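Local atomic coordinates of multicopper oxidase (Arthrobacter sp. FB24, PDB entry 3GDC), a protein that probably oxidises phenolic or similar substrates in the manner of a laccase, using bound copper ions to pass the electrons to dioxygen. Residues R18-R22 with P66-A70; D38-K44 with G56-G61; V166-Y172 with Y183-P189; H208-E214 with Q248-G254. The contacts are given in a common frame with arbitrary orientation. Residues are numbered along the deposited sequence.

Interaction 1: residues R18-R22 with P66-A70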
# COMPACT_ATOMS: atom_id res chain seq x y z
N ARG A 18 9.49 -21.22 -13.66
CA ARG A 18 10.09 -22.27 -12.84
C ARG A 18 11.60 -22.43 -12.99
O ARG A 18 12.18 -23.38 -12.46
CB ARG A 18 9.37 -23.59 -13.10
CG ARG A 18 7.92 -23.60 -12.64
CD ARG A 18 7.30 -24.97 -12.87
NE ARG A 18 5.92 -25.05 -12.40
CZ ARG A 18 4.85 -24.83 -13.16
NH1 ARG A 18 4.98 -24.52 -14.44
NH2 ARG A 18 3.64 -24.94 -12.63
N ASP A 19 12.24 -21.47 -13.66
CA ASP A 19 13.69 -21.52 -13.89
C ASP A 19 14.47 -20.81 -12.77
O ASP A 19 14.72 -19.61 -12.84
CB ASP A 19 14.01 -20.90 -15.27
CG ASP A 19 15.48 -21.01 -15.65
OD1 ASP A 19 16.29 -21.55 -14.87
OD2 ASP A 19 15.83 -20.55 -16.77
N PHE A 20 14.84 -21.56 -11.74
CA PHE A 20 15.69 -21.05 -10.67
C PHE A 20 17.15 -21.38 -11.00
O PHE A 20 17.54 -22.55 -11.06
CB PHE A 20 15.27 -21.63 -9.32
CG PHE A 20 13.89 -21.19 -8.89
CD1 PHE A 20 13.72 -20.02 -8.17
CD2 PHE A 20 12.77 -21.93 -9.26
CE1 PHE A 20 12.44 -19.60 -7.79
CE2 PHE A 20 11.49 -21.52 -8.90
CZ PHE A 20 11.33 -20.35 -8.16
N ASP A 21 17.91 -20.33 -11.28
CA ASP A 21 19.29 -20.48 -11.71
C ASP A 21 20.20 -20.62 -10.49
O ASP A 21 20.50 -19.66 -9.78
CB ASP A 21 19.70 -19.31 -12.61
CG ASP A 21 21.01 -19.58 -13.36
OD1 ASP A 21 21.87 -20.32 -12.84
OD2 ASP A 21 21.18 -19.04 -14.48
N ARG A 22 20.63 -21.86 -10.24
CA ARG A 22 21.46 -22.18 -9.08
C ARG A 22 22.95 -21.92 -9.31
O ARG A 22 23.76 -22.09 -8.40
CB ARG A 22 21.18 -23.61 -8.62
CG ARG A 22 19.76 -23.77 -8.07
CD ARG A 22 19.40 -25.22 -7.78
NE ARG A 22 18.04 -25.31 -7.24
CZ ARG A 22 16.91 -25.16 -7.95
NH1 ARG A 22 16.95 -24.90 -9.27
NH2 ARG A 22 15.74 -25.26 -7.34
N PRO A 66 17.70 -13.47 -15.37
CA PRO A 66 17.81 -14.73 -14.63
C PRO A 66 17.27 -14.62 -13.21
O PRO A 66 17.51 -13.62 -12.52
CB PRO A 66 19.32 -14.99 -14.60
CG PRO A 66 19.83 -14.31 -15.83
CD PRO A 66 18.96 -13.11 -16.05
N THR A 67 16.54 -15.64 -12.77
CA THR A 67 16.16 -15.71 -11.37
C THR A 67 17.30 -16.42 -10.63
O THR A 67 17.47 -17.63 -10.79
CB THR A 67 14.84 -16.46 -11.18
OG1 THR A 67 13.82 -15.79 -11.95
CG2 THR A 67 14.44 -16.45 -9.71
N LEU A 68 18.08 -15.67 -9.87
CA LEU A 68 19.22 -16.24 -9.15
C LEU A 68 18.73 -16.90 -7.87
O LEU A 68 17.90 -16.34 -7.15
CB LEU A 68 20.28 -15.17 -8.86
CG LEU A 68 20.72 -14.27 -10.02
CD1 LEU A 68 21.77 -13.30 -9.53
CD2 LEU A 68 21.24 -15.03 -11.25
N TRP A 69 19.23 -18.11 -7.60
CA TRP A 69 18.84 -18.86 -6.41
C TRP A 69 20.09 -19.22 -5.61
O TRP A 69 21.07 -19.72 -6.17
CB TRP A 69 18.10 -20.14 -6.82
CG TRP A 69 17.54 -20.93 -5.67
CD1 TRP A 69 16.27 -20.87 -5.17
CD2 TRP A 69 18.25 -21.86 -4.84
NE1 TRP A 69 16.14 -21.73 -4.10
CE2 TRP A 69 17.34 -22.34 -3.87
CE3 TRP A 69 19.57 -22.35 -4.84
CZ2 TRP A 69 17.71 -23.29 -2.90
CZ3 TRP A 69 19.93 -23.29 -3.87
CH2 TRP A 69 19.00 -23.74 -2.92
N ALA A 70 20.06 -18.96 -4.31
CA ALA A 70 21.17 -19.35 -3.42
C ALA A 70 20.63 -19.83 -2.09
O ALA A 70 19.45 -19.63 -1.78
CB ALA A 70 22.11 -18.18 -3.23
O HOH W 1 13.32 -17.58 -13.82
O HOH W 2 16.46 -18.02 -14.34

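Interaction 2: residues D38-K44 with G56-G61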
# COMPACT_ATOMS: atom_id res chain seq x y z
N ASP A 38 27.38 -15.97 -14.65
CA ASP A 38 27.77 -14.98 -15.65
C ASP A 38 26.52 -14.28 -16.14
O ASP A 38 25.58 -14.93 -16.61
CB ASP A 38 28.46 -15.63 -16.85
CG ASP A 38 29.64 -16.47 -16.45
OD1 ASP A 38 30.41 -16.02 -15.58
OD2 ASP A 38 29.80 -17.58 -17.01
N ILE A 39 26.51 -12.95 -16.03
CA ILE A 39 25.36 -12.15 -16.45
C ILE A 39 25.88 -11.10 -17.42
O ILE A 39 26.86 -10.40 -17.14
CB ILE A 39 24.66 -11.49 -15.22
CG1 ILE A 39 24.06 -12.57 -14.29
CG2 ILE A 39 23.59 -10.48 -15.66
CD1 ILE A 39 23.20 -12.05 -13.12
N VAL A 40 25.21 -10.98 -18.57
CA VAL A 40 25.61 -10.03 -19.60
C VAL A 40 24.44 -9.09 -19.92
O VAL A 40 23.33 -9.56 -20.16
CB VAL A 40 26.04 -10.75 -20.91
CG1 VAL A 40 26.48 -9.74 -21.97
CG2 VAL A 40 27.17 -11.77 -20.64
N ALA A 41 24.69 -7.78 -19.90
CA ALA A 41 23.67 -6.83 -20.36
C ALA A 41 23.71 -6.74 -21.88
O ALA A 41 24.76 -6.52 -22.48
CB ALA A 41 23.85 -5.44 -19.71
N VAL A 42 22.56 -6.99 -22.51
CA VAL A 42 22.50 -7.04 -23.97
C VAL A 42 21.27 -6.30 -24.46
O VAL A 42 20.18 -6.45 -23.90
CB VAL A 42 22.47 -8.51 -24.53
CG1 VAL A 42 23.71 -9.27 -24.15
CG2 VAL A 42 21.24 -9.26 -24.07
N ASP A 43 21.45 -5.51 -25.52
CA ASP A 43 20.34 -4.81 -26.15
C ASP A 43 19.65 -5.81 -27.08
O ASP A 43 20.31 -6.47 -27.89
CB ASP A 43 20.85 -3.60 -26.93
CG ASP A 43 21.59 -2.60 -26.05
OD1 ASP A 43 21.41 -2.63 -24.81
OD2 ASP A 43 22.36 -1.79 -26.61
N LYS A 44 18.34 -5.95 -26.94
CA LYS A 44 17.59 -6.99 -27.65
C LYS A 44 16.16 -6.51 -27.89
O LYS A 44 15.54 -5.95 -26.99
CB LYS A 44 17.57 -8.28 -26.82
CG LYS A 44 16.88 -9.47 -27.49
CD LYS A 44 17.24 -10.79 -26.82
CE LYS A 44 16.50 -11.95 -27.46
NZ LYS A 44 16.55 -13.19 -26.62
N GLY A 56 14.48 -3.59 -25.85
CA GLY A 56 14.83 -3.86 -24.47
C GLY A 56 16.32 -3.78 -24.17
O GLY A 56 17.16 -3.89 -25.06
N TRP A 57 16.60 -3.52 -22.89
CA TRP A 57 17.91 -3.71 -22.31
C TRP A 57 17.72 -4.87 -21.35
O TRP A 57 16.93 -4.77 -20.40
CB TRP A 57 18.33 -2.47 -21.53
CG TRP A 57 18.60 -1.25 -22.36
CD1 TRP A 57 18.86 -1.19 -23.71
CD2 TRP A 57 18.66 0.10 -21.89
NE1 TRP A 57 19.07 0.11 -24.10
CE2 TRP A 57 18.95 0.93 -23.01
CE3 TRP A 57 18.49 0.70 -20.63
CZ2 TRP A 57 19.07 2.32 -22.90
CZ3 TRP A 57 18.61 2.08 -20.53
CH2 TRP A 57 18.90 2.88 -21.65
N SER A 58 18.41 -5.97 -21.58
CA SER A 58 18.13 -7.19 -20.85
C SER A 58 19.39 -7.85 -20.31
O SER A 58 20.45 -7.79 -20.94
CB SER A 58 17.39 -8.19 -21.73
OG SER A 58 18.21 -8.62 -22.80
N TYR A 59 19.26 -8.50 -19.17
CA TYR A 59 20.30 -9.38 -18.66
C TYR A 59 20.12 -10.77 -19.28
O TYR A 59 19.07 -11.40 -19.09
CB TYR A 59 20.20 -9.49 -17.14
CG TYR A 59 20.44 -8.23 -16.36
CD1 TYR A 59 21.68 -7.57 -16.40
CD2 TYR A 59 19.45 -7.72 -15.52
CE1 TYR A 59 21.90 -6.42 -15.65
CE2 TYR A 59 19.68 -6.56 -14.74
CZ TYR A 59 20.91 -5.92 -14.83
OH TYR A 59 21.14 -4.79 -14.06
N ASN A 60 21.14 -11.23 -20.01
CA ASN A 60 21.14 -12.55 -20.66
C ASN A 60 20.00 -12.75 -21.66
O ASN A 60 19.53 -13.88 -21.88
CB ASN A 60 21.14 -13.69 -19.61
CG ASN A 60 22.49 -13.85 -18.92
OD1 ASN A 60 23.44 -13.13 -19.21
ND2 ASN A 60 22.56 -14.80 -18.00
N GLY A 61 19.57 -11.65 -22.28
CA GLY A 61 18.61 -11.70 -23.40
C GLY A 61 17.21 -12.13 -23.03
O GLY A 61 16.47 -12.64 -23.88

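Interaction 3: residues V166-Y172 with Y183-P189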
# COMPACT_ATOMS: atom_id res chain seq x y z
N VAL A 166 8.29 -18.41 -9.68
CA VAL A 166 8.61 -16.99 -9.59
C VAL A 166 7.75 -16.20 -10.57
O VAL A 166 7.56 -16.59 -11.73
CB VAL A 166 10.14 -16.68 -9.77
CG1 VAL A 166 10.69 -17.20 -11.10
CG2 VAL A 166 10.44 -15.19 -9.60
N MET A 167 7.21 -15.08 -10.08
CA MET A 167 6.39 -14.19 -10.89
C MET A 167 6.87 -12.75 -10.74
O MET A 167 6.75 -12.15 -9.65
CB MET A 167 4.92 -14.30 -10.46
CG MET A 167 4.30 -15.64 -10.81
SD MET A 167 2.53 -15.63 -10.53
CE MET A 167 2.10 -17.22 -11.26
N VAL A 168 7.39 -12.20 -11.83
CA VAL A 168 7.85 -10.82 -11.84
C VAL A 168 6.83 -9.97 -12.62
O VAL A 168 6.56 -10.22 -13.80
CB VAL A 168 9.26 -10.66 -12.45
CG1 VAL A 168 9.70 -9.20 -12.41
CG2 VAL A 168 10.29 -11.57 -11.73
N MET A 169 6.25 -9.00 -11.92
CA MET A 169 5.23 -8.13 -12.50
C MET A 169 5.90 -6.88 -13.03
O MET A 169 6.60 -6.18 -12.29
CB MET A 169 4.18 -7.73 -11.44
CG MET A 169 3.48 -8.88 -10.76
SD MET A 169 2.27 -8.31 -9.53
CE MET A 169 3.36 -7.60 -8.28
N ASN A 170 5.70 -6.59 -14.32
CA ASN A 170 6.33 -5.43 -14.93
C ASN A 170 5.38 -4.64 -15.84
O ASN A 170 4.19 -4.97 -15.95
CB ASN A 170 7.58 -5.84 -15.74
CG ASN A 170 7.23 -6.66 -16.99
OD1 ASN A 170 6.05 -6.89 -17.26
ND2 ASN A 170 8.24 -7.09 -17.74
N GLY A 171 5.94 -3.62 -16.48
CA GLY A 171 5.20 -2.78 -17.42
C GLY A 171 6.09 -2.45 -18.58
O GLY A 171 7.33 -2.48 -18.47
N TYR A 172 5.47 -2.14 -19.72
CA TYR A 172 6.20 -1.76 -20.91
C TYR A 172 5.75 -0.39 -21.38
O TYR A 172 4.57 -0.19 -21.69
CB TYR A 172 6.01 -2.78 -22.03
CG TYR A 172 6.63 -4.12 -21.71
CD1 TYR A 172 8.02 -4.28 -21.73
CD2 TYR A 172 5.84 -5.21 -21.37
CE1 TYR A 172 8.61 -5.51 -21.42
CE2 TYR A 172 6.41 -6.45 -21.06
CZ TYR A 172 7.81 -6.58 -21.09
OH TYR A 172 8.40 -7.77 -20.77
N TYR A 183 1.33 -4.45 -19.68
CA TYR A 183 1.72 -5.00 -18.37
C TYR A 183 1.87 -6.50 -18.51
O TYR A 183 1.24 -7.12 -19.37
CB TYR A 183 0.67 -4.67 -17.31
CG TYR A 183 0.46 -3.19 -17.11
CD1 TYR A 183 1.13 -2.51 -16.09
CD2 TYR A 183 -0.38 -2.45 -17.95
CE1 TYR A 183 0.95 -1.14 -15.90
CE2 TYR A 183 -0.56 -1.08 -17.77
CZ TYR A 183 0.11 -0.42 -16.75
OH TYR A 183 -0.07 0.92 -16.55
N SER A 184 2.71 -7.11 -17.68
CA SER A 184 2.86 -8.55 -17.78
C SER A 184 3.24 -9.16 -16.44
O SER A 184 3.63 -8.45 -15.52
CB SER A 184 3.88 -8.94 -18.86
OG SER A 184 5.21 -9.06 -18.36
N VAL A 185 3.07 -10.48 -16.35
CA VAL A 185 3.82 -11.28 -15.39
C VAL A 185 4.79 -12.16 -16.17
O VAL A 185 4.40 -12.90 -17.08
CB VAL A 185 2.92 -12.07 -14.41
CG1 VAL A 185 1.75 -12.77 -15.12
CG2 VAL A 185 3.75 -13.09 -13.63
N ASN A 186 6.07 -12.06 -15.83
CA ASN A 186 7.11 -12.85 -16.50
C ASN A 186 7.39 -12.58 -17.98
O ASN A 186 7.96 -13.41 -18.67
CB ASN A 186 6.93 -14.35 -16.20
CG ASN A 186 7.28 -14.68 -14.77
OD1 ASN A 186 7.79 -13.82 -14.04
ND2 ASN A 186 7.02 -15.92 -14.36
N GLY A 187 7.01 -11.39 -18.46
CA GLY A 187 7.55 -10.88 -19.71
C GLY A 187 6.59 -10.59 -20.84
O GLY A 187 6.84 -9.66 -21.61
N LEU A 188 5.51 -11.36 -20.95
CA LEU A 188 4.61 -11.23 -22.10
C LEU A 188 3.15 -11.03 -21.69
O LEU A 188 2.57 -11.89 -21.04
CB LEU A 188 4.69 -12.45 -23.01
CG LEU A 188 6.00 -12.81 -23.70
CD1 LEU A 188 5.74 -14.08 -24.53
CD2 LEU A 188 6.49 -11.65 -24.57
N PRO A 189 2.57 -9.88 -22.07
CA PRO A 189 1.16 -9.60 -21.83
C PRO A 189 0.27 -10.79 -22.24
O PRO A 189 0.43 -11.33 -23.34
CB PRO A 189 0.89 -8.41 -22.74
CG PRO A 189 2.19 -7.68 -22.73
CD PRO A 189 3.22 -8.76 -22.77

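Interaction 4: residues H208-E214 with Q248-G254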
# COMPACT_ATOMS: atom_id res chain seq x y z
N HIS A 208 7.11 -16.85 -5.53
CA HIS A 208 7.89 -15.66 -5.23
C HIS A 208 7.41 -14.53 -6.14
O HIS A 208 7.71 -14.54 -7.33
CB HIS A 208 9.37 -15.93 -5.45
CG HIS A 208 9.88 -17.04 -4.59
ND1 HIS A 208 10.34 -16.85 -3.31
CD2 HIS A 208 9.92 -18.38 -4.81
CE1 HIS A 208 10.68 -18.01 -2.78
NE2 HIS A 208 10.43 -18.96 -3.67
N LEU A 209 6.70 -13.57 -5.57
CA LEU A 209 6.08 -12.49 -6.37
C LEU A 209 6.84 -11.20 -6.18
O LEU A 209 6.96 -10.72 -5.05
CB LEU A 209 4.62 -12.28 -5.94
CG LEU A 209 3.88 -11.17 -6.69
CD1 LEU A 209 3.56 -11.64 -8.09
CD2 LEU A 209 2.60 -10.84 -5.92
N ILE A 210 7.33 -10.63 -7.28
CA ILE A 210 8.19 -9.46 -7.24
C ILE A 210 7.63 -8.37 -8.13
O ILE A 210 7.35 -8.61 -9.30
CB ILE A 210 9.61 -9.80 -7.74
CG1 ILE A 210 10.20 -10.92 -6.89
CG2 ILE A 210 10.50 -8.56 -7.76
CD1 ILE A 210 11.26 -11.73 -7.60
N ASN A 211 7.52 -7.16 -7.57
CA ASN A 211 7.05 -6.03 -8.36
C ASN A 211 8.19 -5.14 -8.83
O ASN A 211 8.87 -4.51 -8.00
CB ASN A 211 6.03 -5.20 -7.57
CG ASN A 211 5.41 -4.12 -8.44
OD1 ASN A 211 5.21 -4.34 -9.64
ND2 ASN A 211 5.13 -2.95 -7.86
N VAL A 212 8.38 -5.05 -10.16
CA VAL A 212 9.33 -4.09 -10.73
C VAL A 212 8.66 -2.96 -11.54
O VAL A 212 9.34 -2.17 -12.18
CB VAL A 212 10.43 -4.76 -11.56
CG1 VAL A 212 11.16 -5.81 -10.74
CG2 VAL A 212 9.83 -5.40 -12.83
N LEU A 213 7.33 -2.91 -11.50
CA LEU A 213 6.60 -1.96 -12.32
C LEU A 213 7.07 -0.51 -12.12
O LEU A 213 7.07 0.01 -11.01
CB LEU A 213 5.09 -2.09 -12.07
CG LEU A 213 4.17 -1.11 -12.79
CD1 LEU A 213 4.26 -1.31 -14.31
CD2 LEU A 213 2.76 -1.37 -12.29
N GLU A 214 7.48 0.11 -13.21
CA GLU A 214 7.90 1.50 -13.19
C GLU A 214 6.71 2.41 -13.53
O GLU A 214 5.71 1.94 -14.12
CB GLU A 214 9.07 1.71 -14.17
CG GLU A 214 9.69 3.11 -14.16
CD GLU A 214 10.11 3.53 -12.75
OE1 GLU A 214 11.21 3.12 -12.33
OE2 GLU A 214 9.32 4.24 -12.08
N GLN A 248 1.80 -4.31 -3.80
CA GLN A 248 3.24 -4.08 -3.73
C GLN A 248 3.59 -2.81 -4.49
O GLN A 248 3.19 -2.65 -5.64
CB GLN A 248 3.98 -5.25 -4.37
CG GLN A 248 3.80 -6.61 -3.67
CD GLN A 248 4.53 -7.74 -4.38
OE1 GLN A 248 4.92 -7.60 -5.54
NE2 GLN A 248 4.72 -8.86 -3.70
N VAL A 249 4.35 -1.91 -3.88
CA VAL A 249 4.94 -0.82 -4.64
C VAL A 249 6.20 -1.37 -5.31
O VAL A 249 6.59 -2.51 -5.05
CB VAL A 249 5.31 0.39 -3.75
CG1 VAL A 249 4.07 0.91 -3.01
CG2 VAL A 249 6.45 0.02 -2.75
N GLN A 250 6.84 -0.58 -6.17
CA GLN A 250 8.05 -1.06 -6.83
C GLN A 250 9.13 -1.34 -5.79
O GLN A 250 9.35 -0.52 -4.89
CB GLN A 250 8.56 -0.03 -7.85
CG GLN A 250 9.64 -0.59 -8.75
CD GLN A 250 10.37 0.48 -9.52
OE1 GLN A 250 10.91 1.43 -8.95
NE2 GLN A 250 10.42 0.32 -10.84
N GLY A 251 9.78 -2.50 -5.90
CA GLY A 251 10.81 -2.88 -4.93
C GLY A 251 10.28 -3.82 -3.86
O GLY A 251 11.06 -4.51 -3.23
N GLN A 252 8.95 -3.84 -3.66
CA GLN A 252 8.36 -4.81 -2.73
C GLN A 252 8.15 -6.16 -3.41
O GLN A 252 8.00 -6.25 -4.62
CB GLN A 252 7.05 -4.31 -2.10
CG GLN A 252 7.22 -3.15 -1.10
CD GLN A 252 5.94 -2.75 -0.39
OE1 GLN A 252 5.91 -2.60 0.84
NE2 GLN A 252 4.87 -2.58 -1.15
N ARG A 253 8.16 -7.20 -2.59
CA ARG A 253 8.11 -8.58 -3.07
C ARG A 253 7.81 -9.46 -1.88
O ARG A 253 7.89 -9.01 -0.73
CB ARG A 253 9.41 -8.98 -3.79
CG ARG A 253 10.65 -9.16 -2.90
CD ARG A 253 11.26 -7.82 -2.53
NE ARG A 253 12.53 -7.98 -1.80
CZ ARG A 253 13.23 -6.97 -1.29
NH1 ARG A 253 12.82 -5.71 -1.42
NH2 ARG A 253 14.36 -7.23 -0.64
N GLY A 254 7.43 -10.70 -2.13
CA GLY A 254 7.08 -11.61 -1.04
C GLY A 254 6.79 -13.01 -1.53
O GLY A 254 6.87 -13.28 -2.73

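Interaction 1: residues R18-R22 with P66-A70
Two short parallel strand segments of the N-terminal cupredoxin-like domain meet here, 18-22 following a short helix and 66-70 a loop, with their end-to-end directions 54° apart. Arg18 stays clear of the partner and turns instead to a salt bridge with Asp163. From Asp19 the backbone comes close but not close enough for direct pairing, and two waters fill the gap: Asp19 O accepts from both, at 2.7 and 2.8 Å, and they in turn accept from Thr67 OG1 (2.6 Å) and Thr67 N (2.9 Å). The carboxylate of Asp19 faces elsewhere, to Arg62. The Phe20 ring comes to 4.0 Å from Thr67 (Phe20 CD1 to Thr67 CG2) and to 4.0 Å from Trp69 (Phe20 CD1 to Trp69 CD1), with the ring planes at 81°; Ile151 of strand 147-153 touches all three side chains. Asp21 carries the true strand pairing, because its N donates to Thr67 O at 2.8 Å and its O accepts from Trp69 N at 3.0 Å, so the residue brackets Leu68 in the parallel manner. Its OD1 accepts from Gly23 N, two residues on. Arg22 then extends over Trp69 and makes a cation-pi contact, with Arg22 CZ 4.8 Å from the centroid of the five-membered ring and 13° off its normal, while Arg22 CG rests 3.5 Å from Trp69 CE3.

Interaction 2: residues D38-K44 with G56-G61
Backbone hydrogen bonds hold these strands antiparallel, with their axes 4.6 Å apart at closest approach. Val42 and Ser58 form one hydrogen-bonded pair (Val42 N to Ser58 O 2.7 Å, Ser58 N to Val42 O 3.0 Å) and Lys44 and Gly56 another (Lys44 N to Gly56 O 3.0 Å, Gly56 N to Lys44 O 2.8 Å). Asn60, turned to positive phi, leaves the strand yet prolongs the pairing: its N donates to Val40 O at 2.8 Å, and its OD1 takes the place of a backbone carbonyl for Val40 N at 2.9 Å. The pair belongs to the beta hairpin 33-49/52-59 in the N-terminal sheet of the cupredoxin-like fold. Further side-chain bonds come from Ser58 OG to Val42 O (3.1 Å) and from the extended Lys44, whose NZ reaches Gly61 O at 2.8 Å. Apolar contact gathers around Tyr59, with CD1 3.6 Å from Ile39 CG2 and 4.5 Å from Ala41 CB; its hydroxyl bonds to Thr89 O. On the same face Trp57 CD1 lies 3.1 Å from Asp43 OD1, while Asp43 OD2 accepts from Ala85 N; the Trp57 side chain is about 5 Å from a bound copper ion and meets the copper ligands His88, edge-to-face, and His141.

Interaction 3: residues V166-Y172 with Y183-P189
Asn186 serves strand 166-172 with three hydrogen bonds: Asn186 ND2 donates to Val166 O at 2.8 Å, Asn186 OD1 accepts from Val168 N at 2.8 Å and Asn186 N donates to Val168 O at 2.8 Å. The carboxamide thus stands in for the next peptide group where the second strand breaks off at positive phi. Two residues along, Asn170 and Ser184 form a hydrogen-bonded antiparallel pair, with Asn170 N to Ser184 O at 3.0 Å and Ser184 N to Asn170 O at 3.1 Å. These bonds close the beta hairpin 163-172/182-185 of the C-terminal cupredoxin-like domain, whose connecting loop supplies the calcium ligands Asn173, Asp175, Gly176, Asp179 and Glu181. Past strand 182-185 the chain turns tightly: Ser184 OG accepts from Gly187 N at 2.9 Å, an ST motif, and the backbone angles of Gly187 would jam a CB against the preceding carbonyl. Gly187 O is satisfied by Tyr172 OH, which donates across the hairpin at 2.6 Å, while the Tyr172 ring packs edge-to-face with Phe54 of the other domain. Tyr183 OH finds its partner outside, in Asp216, and its ring stacks on Phe275. Met167 CB meets Val185 CG2 at 3.6 Å.

Interaction 4: residues H208-E214 with Q248-G254
Asn211, at chi1 t, swings its carboxamide into the bend of 248-254. Asn211 OD1 accepts from Leu213 N at 3.2 Å, an Asx turn, while Asn211 ND2 lies 3.0 Å from Gln248 O. Its backbone holds the type II turn Val249-Gln252: Asn211 O accepts from Gly251 N at 3.0 Å and Asn211 N donates to Gln252 O at 3.1 Å. Gln248, m then t, lets NE2 donate to Leu209 O at 3.2 Å, with a second bond to Tyr230. Leu209 O also accepts from Gly254 N (3.0 Å), and Leu209 N donates to Gly254 O (2.9 Å). Gln250, t at chi1 and chi2, bonds through NE2 to Val212 O at 3.0 Å and weakly to Glu214 OE1 at 3.3 Å; Gln250 OE1 bonds to His271, and Glu214 OE1 to Thr273 OG1, both of the second subunit. Arg253, p then m, packs CB 3.7 Å from Ile210 CG1 and curls NH1 back to Gly251 O at 2.8 Å, where Asp244 of the second subunit adds a salt bridge. Strand 205-211 lies between 163-172 and 253-258, and Gln248 on strand 245-249 of this cupredoxin-like domain's other sheet, so the turn passes between sheets at the subunit boundary.

Overall arrangement
From the N terminus, interaction 1 closes a wide loop by bringing 18-22 back beside 66-70, and interaction 2, the short hairpin closure of 38-44 on 56-61, lies wholly within it. Both belong to the N-terminal sheet and touch where Leu68 packs on Ile39 and Pro66 on Asn60. Interactions 3 and 4 follow in series in the second domain: the first closes a hairpin, the second a longer loop between 208-214 and 248-254. They join through the neighbouring parallel strands 163-172 and 205-211, their centres about 11 Å apart. Interaction 1 bridges the domains, Thr67 meeting Val166 and Phe20 meeting His208, whereas interaction 2 touches neither later contact.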